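Local coordinates for ribose 5-phosphate isomerase RpiB (Thermoanaerobacter tengcongensis, PDB 4EGS), which probably acts as a protein tyrosine phosphatase through this N-terminal low molecular weight phosphatase domain of a longer chain that also belongs to the LacAB/RpiB sugar-isomerase family, at residues 110-124 and 137-151. Numbering follows the deposited sequence.
Sequences LKGADLVLAMAFSHK and KIFTIKEFVGLEGDV
Leu110 O, in helix 108-112, and Ala113 O, in the loop leading to strand 115-118, both accept from Lys137 NZ, at 2.7 and 3.0 Å respectively; the lysine chain runs extended beyond CG to get there. A methionine in place of Lys137 would probably leave the carbonyls of Leu110 and Ala113 without this shared donor. Leu115 lays CD2 over one face of the Phe144 ring, 4.3 Å from its centroid, while CD1 meets the Phe139 ring at its edge. From Val116 to Ala118 the chain pairs in parallel with 138-140: Val116 N binds Lys137 O, Val116 O takes Phe139 N, and Ala118 N binds Phe139 O. Val116 CG1 packs alongside Ile138 CG1, 3.6 Å apart; on the other face Leu117 CD2 presses on Phe144 CB. Met119, bent at chi2 and chi3, brings CE to Ile141 CD1, and its carbonyl accepts from Val151 N. Phe121 N reaches Asp150 OD2 from above the carboxylate plane (3.2 Å). Lys124, CG anti to N (chi1 171°), stretches to a salt bridge with Glu143, NZ to OE1 2.7 Å; OE1 also accepts from Thr140 N. This is the last, right-handed beta-alpha-beta crossover of the parallel sheet, with helix 121-130 as its connection: strand 115-118 lies between 36-41 and the edge strand 138-140, Met119 touches the predicted catalytic Arg47, and helix 159-179 packs against Phe144.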
loop_
_atom_site.group_PDB
_atom_site.type_symbol
_atom_site.label_atom_id
_atom_site.label_comp_id
_atom_site.label_asym_id
_atom_site.label_seq_id
_atom_site.Cartn_x
_atom_site.Cartn_y
_atom_site.Cartn_z
ATOM N N LEU A 110 2.748 10.067 -14.972
ATOM C CA LEU A 110 3.740 9.035 -14.681
ATOM C C LEU A 110 4.567 9.346 -13.436
ATOM O O LEU A 110 4.836 8.459 -12.626
ATOM C CB LEU A 110 4.651 8.811 -15.889
ATOM C CG LEU A 110 4.455 7.480 -16.618
ATOM C CD1 LEU A 110 2.982 7.224 -16.881
ATOM C CD2 LEU A 110 5.239 7.463 -17.917
ATOM N N LYS A 111 4.969 10.605 -13.290
ATOM C CA LYS A 111 5.756 11.033 -12.136
ATOM C C LYS A 111 4.968 10.919 -10.835
ATOM O O LYS A 111 5.502 10.495 -9.810
ATOM C CB LYS A 111 6.232 12.474 -12.321
ATOM C CG LYS A 111 7.369 12.641 -13.312
ATOM C CD LYS A 111 7.611 14.113 -13.611
ATOM C CE LYS A 111 8.944 14.335 -14.306
ATOM N NZ LYS A 111 10.093 14.028 -13.408
ATOM N N GLY A 112 3.697 11.304 -10.882
ATOM C CA GLY A 112 2.848 11.283 -9.706
ATOM C C GLY A 112 2.386 9.888 -9.328
ATOM O O GLY A 112 1.833 9.680 -8.247
ATOM N N ALA A 113 2.617 8.929 -10.218
ATOM C CA ALA A 113 2.179 7.557 -9.992
ATOM C C ALA A 113 3.214 6.733 -9.234
ATOM O O ALA A 113 4.379 6.670 -9.626
ATOM C CB ALA A 113 1.833 6.886 -11.314
ATOM N N ASP A 114 2.782 6.108 -8.142
ATOM C CA ASP A 114 3.632 5.182 -7.407
ATOM C C ASP A 114 3.692 3.872 -8.178
ATOM O O ASP A 114 4.695 3.156 -8.147
ATOM C CB ASP A 114 3.073 4.928 -6.005
ATOM C CG ASP A 114 2.855 6.207 -5.221
ATOM O OD1 ASP A 114 3.849 6.770 -4.713
ATOM O OD2 ASP A 114 1.691 6.645 -5.104
ATOM N N LEU A 115 2.601 3.576 -8.876
ATOM C CA LEU A 115 2.462 2.348 -9.643
ATOM C C LEU A 115 1.579 2.611 -10.856
ATOM O O LEU A 115 0.540 3.258 -10.745
ATOM C CB LEU A 115 1.839 1.256 -8.772
ATOM C CG LEU A 115 1.250 0.030 -9.472
ATOM C CD1 LEU A 115 2.345 -0.864 -10.031
ATOM C CD2 LEU A 115 0.345 -0.746 -8.525
ATOM N N VAL A 116 1.994 2.119 -12.017
ATOM C CA VAL A 116 1.186 2.261 -13.221
ATOM C C VAL A 116 0.917 0.906 -13.875
ATOM O O VAL A 116 1.844 0.187 -14.247
ATOM C CB VAL A 116 1.819 3.253 -14.228
ATOM C CG1 VAL A 116 3.312 3.023 -14.346
ATOM C CG2 VAL A 116 1.141 3.149 -15.582
ATOM N N LEU A 117 -0.362 0.562 -13.996
ATOM C CA LEU A 117 -0.763 -0.738 -14.527
ATOM C C LEU A 117 -1.447 -0.633 -15.886
ATOM O O LEU A 117 -2.442 0.075 -16.041
ATOM C CB LEU A 117 -1.680 -1.461 -13.539
ATOM C CG LEU A 117 -1.023 -1.970 -12.256
ATOM C CD1 LEU A 117 -2.031 -2.721 -11.410
ATOM C CD2 LEU A 117 0.171 -2.852 -12.581
ATOM N N ALA A 118 -0.912 -1.354 -16.864
ATOM C CA ALA A 118 -1.478 -1.373 -18.207
ATOM C C ALA A 118 -2.430 -2.552 -18.373
ATOM O O ALA A 118 -2.186 -3.636 -17.844
ATOM C CB ALA A 118 -0.370 -1.438 -19.242
ATOM N N MET A 119 -3.516 -2.335 -19.108
ATOM C CA MET A 119 -4.491 -3.389 -19.360
ATOM C C MET A 119 -3.896 -4.488 -20.229
ATOM O O MET A 119 -4.229 -5.664 -20.078
ATOM C CB MET A 119 -5.742 -2.818 -20.029
ATOM C CG MET A 119 -6.529 -1.867 -19.150
ATOM S SD MET A 119 -7.018 -2.638 -17.598
ATOM C CE MET A 119 -6.270 -1.515 -16.423
ATOM N N ALA A 120 -3.010 -4.097 -21.140
ATOM C CA ALA A 120 -2.397 -5.042 -22.064
ATOM C C ALA A 120 -0.885 -4.873 -22.120
ATOM O O ALA A 120 -0.348 -3.842 -21.713
ATOM C CB ALA A 120 -2.998 -4.888 -23.450
ATOM N N PHE A 121 -0.206 -5.893 -22.632
ATOM C CA PHE A 121 1.244 -5.866 -22.772
ATOM C C PHE A 121 1.660 -4.824 -23.805
ATOM O O PHE A 121 2.787 -4.326 -23.782
ATOM C CB PHE A 121 1.762 -7.248 -23.178
ATOM C CG PHE A 121 2.957 -7.703 -22.391
ATOM C CD1 PHE A 121 2.839 -8.010 -21.045
ATOM C CD2 PHE A 121 4.196 -7.834 -22.996
ATOM C CE1 PHE A 121 3.933 -8.432 -20.317
ATOM C CE2 PHE A 121 5.295 -8.258 -22.273
ATOM C CZ PHE A 121 5.163 -8.557 -20.932
ATOM N N SER A 122 0.741 -4.501 -24.711
ATOM C CA SER A 122 0.978 -3.482 -25.725
ATOM C C SER A 122 1.132 -2.110 -25.084
ATOM O O SER A 122 2.046 -1.356 -25.420
ATOM C CB SER A 122 -0.173 -3.455 -26.732
ATOM O OG SER A 122 -1.392 -3.088 -26.107
ATOM N N HIS A 123 0.228 -1.791 -24.162
ATOM C CA HIS A 123 0.272 -0.517 -23.457
ATOM C C HIS A 123 1.525 -0.440 -22.594
ATOM O O HIS A 123 2.154 0.613 -22.489
ATOM C CB HIS A 123 -0.972 -0.338 -22.585
ATOM C CG HIS A 123 -2.262 -0.597 -23.302
ATOM N ND1 HIS A 123 -3.134 -1.595 -22.926
ATOM C CD2 HIS A 123 -2.826 0.014 -24.371
ATOM C CE1 HIS A 123 -4.181 -1.588 -23.732
ATOM N NE2 HIS A 123 -4.018 -0.622 -24.617
ATOM N N LYS A 124 1.881 -1.564 -21.979
ATOM C CA LYS A 124 3.080 -1.641 -21.153
ATOM C C LYS A 124 4.337 -1.379 -21.974
ATOM O O LYS A 124 5.168 -0.551 -21.602
ATOM C CB LYS A 124 3.185 -3.010 -20.477
ATOM C CG LYS A 124 4.513 -3.239 -19.773
ATOM C CD LYS A 124 4.653 -4.671 -19.290
ATOM C CE LYS A 124 6.040 -4.920 -18.723
ATOM N NZ LYS A 124 6.227 -6.339 -18.312
ATOM N N LYS A 137 8.214 1.061 -12.307
ATOM C CA LYS A 137 6.859 1.056 -11.767
ATOM C C LYS A 137 5.815 0.712 -12.828
ATOM O O LYS A 137 4.615 0.752 -12.562
ATOM C CB LYS A 137 6.534 2.396 -11.097
ATOM C CG LYS A 137 6.817 3.622 -11.953
ATOM C CD LYS A 137 6.633 4.901 -11.150
ATOM C CE LYS A 137 6.992 6.132 -11.963
ATOM N NZ LYS A 137 6.829 7.382 -11.167
ATOM N N ILE A 138 6.278 0.364 -14.025
ATOM C CA ILE A 138 5.379 -0.015 -15.111
ATOM C C ILE A 138 5.206 -1.527 -15.201
ATOM O O ILE A 138 6.171 -2.261 -15.408
ATOM C CB ILE A 138 5.876 0.496 -16.478
ATOM C CG1 ILE A 138 6.000 2.019 -16.471
ATOM C CG2 ILE A 138 4.934 0.043 -17.583
ATOM C CD1 ILE A 138 6.552 2.592 -17.757
ATOM N N PHE A 139 3.969 -1.986 -15.043
ATOM C CA PHE A 139 3.656 -3.403 -15.173
ATOM C C PHE A 139 2.303 -3.584 -15.850
ATOM O O PHE A 139 1.544 -2.627 -16.002
ATOM C CB PHE A 139 3.649 -4.086 -13.802
ATOM C CG PHE A 139 4.930 -3.924 -13.037
ATOM C CD1 PHE A 139 5.028 -2.997 -12.012
ATOM C CD2 PHE A 139 6.041 -4.693 -13.347
ATOM C CE1 PHE A 139 6.208 -2.844 -11.305
ATOM C CE2 PHE A 139 7.224 -4.544 -12.644
ATOM C CZ PHE A 139 7.307 -3.619 -11.623
ATOM N N THR A 140 2.012 -4.814 -16.258
ATOM C CA THR A 140 0.716 -5.140 -16.839
ATOM C C THR A 140 -0.244 -5.555 -15.724
ATOM O O THR A 140 0.183 -6.063 -14.686
ATOM C CB THR A 140 0.843 -6.224 -17.949
ATOM O OG1 THR A 140 0.430 -5.675 -19.207
ATOM C CG2 THR A 140 0.012 -7.461 -17.640
ATOM N N ILE A 141 -1.535 -5.308 -15.932
ATOM C CA ILE A 141 -2.555 -5.566 -14.920
ATOM C C ILE A 141 -2.587 -7.029 -14.453
ATOM O O ILE A 141 -2.915 -7.312 -13.301
ATOM C CB ILE A 141 -3.957 -5.128 -15.417
ATOM C CG1 ILE A 141 -4.969 -5.109 -14.268
ATOM C CG2 ILE A 141 -4.431 -6.002 -16.570
ATOM C CD1 ILE A 141 -5.026 -3.790 -13.530
ATOM N N LYS A 142 -2.229 -7.948 -15.345
ATOM C CA LYS A 142 -2.226 -9.374 -15.027
ATOM C C LYS A 142 -0.899 -9.812 -14.414
ATOM O O LYS A 142 -0.871 -10.605 -13.475
ATOM C CB LYS A 142 -2.519 -10.199 -16.283
ATOM C CG LYS A 142 -3.881 -9.930 -16.907
ATOM C CD LYS A 142 -4.981 -10.734 -16.230
ATOM C CE LYS A 142 -5.292 -12.004 -17.002
ATOM N NZ LYS A 142 -5.626 -11.705 -18.420
ATOM N N GLU A 143 0.200 -9.287 -14.945
ATOM C CA GLU A 143 1.530 -9.699 -14.504
ATOM C C GLU A 143 1.858 -9.201 -13.100
ATOM O O GLU A 143 2.676 -9.799 -12.404
ATOM C CB GLU A 143 2.605 -9.238 -15.493
ATOM C CG GLU A 143 3.264 -7.915 -15.131
ATOM C CD GLU A 143 4.335 -7.504 -16.120
ATOM O OE1 GLU A 143 4.774 -6.337 -16.070
ATOM O OE2 GLU A 143 4.739 -8.347 -16.947
ATOM N N PHE A 144 1.220 -8.111 -12.684
ATOM C CA PHE A 144 1.474 -7.551 -11.361
ATOM C C PHE A 144 0.892 -8.444 -10.271
ATOM O O PHE A 144 1.429 -8.522 -9.165
ATOM C CB PHE A 144 0.912 -6.133 -11.245
ATOM C CG PHE A 144 1.227 -5.460 -9.935
ATOM C CD1 PHE A 144 2.438 -4.815 -9.746
ATOM C CD2 PHE A 144 0.312 -5.472 -8.895
ATOM C CE1 PHE A 144 2.730 -4.196 -8.544
ATOM C CE2 PHE A 144 0.600 -4.857 -7.692
ATOM C CZ PHE A 144 1.810 -4.218 -7.516
ATOM N N VAL A 145 -0.209 -9.118 -10.588
ATOM C CA VAL A 145 -0.833 -10.031 -9.641
ATOM C C VAL A 145 -0.386 -11.470 -9.886
ATOM O O VAL A 145 -1.021 -12.418 -9.422
ATOM C CB VAL A 145 -2.374 -9.931 -9.675
ATOM C CG1 VAL A 145 -2.821 -8.541 -9.247
ATOM C CG2 VAL A 145 -2.905 -10.261 -11.059
ATOM N N GLY A 146 0.713 -11.625 -10.622
ATOM C CA GLY A 146 1.317 -12.928 -10.840
ATOM C C GLY A 146 0.746 -13.723 -12.000
ATOM O O GLY A 146 1.156 -14.860 -12.235
ATOM N N LEU A 147 -0.197 -13.134 -12.728
ATOM C CA LEU A 147 -0.824 -13.816 -13.857
ATOM C C LEU A 147 -0.185 -13.424 -15.188
ATOM O O LEU A 147 0.838 -12.742 -15.222
ATOM C CB LEU A 147 -2.326 -13.525 -13.899
ATOM C CG LEU A 147 -3.185 -14.096 -12.770
ATOM C CD1 LEU A 147 -4.655 -13.779 -13.003
ATOM C CD2 LEU A 147 -2.974 -15.596 -12.645
ATOM N N GLU A 148 -0.796 -13.869 -16.281
ATOM C CA GLU A 148 -0.364 -13.484 -17.620
ATOM C C GLU A 148 -1.562 -13.122 -18.489
ATOM O O GLU A 148 -2.694 -13.498 -18.188
ATOM C CB GLU A 148 0.434 -14.606 -18.287
ATOM C CG GLU A 148 1.898 -14.661 -17.893
ATOM C CD GLU A 148 2.703 -15.583 -18.792
ATOM O OE1 GLU A 148 3.054 -15.166 -19.916
ATOM O OE2 GLU A 148 2.979 -16.728 -18.377
ATOM N N GLY A 149 -1.305 -12.393 -19.570
ATOM C CA GLY A 149 -2.349 -12.044 -20.512
ATOM C C GLY A 149 -2.755 -10.584 -20.462
ATOM O O GLY A 149 -2.167 -9.784 -19.734
ATOM N N ASP A 150 -3.769 -10.242 -21.250
ATOM C CA ASP A 150 -4.269 -8.875 -21.316
ATOM C C ASP A 150 -5.764 -8.849 -21.034
ATOM O O ASP A 150 -6.449 -9.859 -21.190
ATOM C CB ASP A 150 -4.026 -8.286 -22.706
ATOM C CG ASP A 150 -2.727 -8.756 -23.328
ATOM O OD1 ASP A 150 -2.758 -9.194 -24.496
ATOM O OD2 ASP A 150 -1.679 -8.681 -22.657
ATOM N N VAL A 151 -6.268 -7.693 -20.620
ATOM C CA VAL A 151 -7.706 -7.475 -20.555
ATOM C C VAL A 151 -8.137 -6.867 -21.884
ATOM O O VAL A 151 -7.772 -5.736 -22.202
ATOM C CB VAL A 151 -8.095 -6.539 -19.399
ATOM C CG1 VAL A 151 -9.606 -6.379 -19.333
ATOM C CG2 VAL A 151 -7.560 -7.076 -18.082
#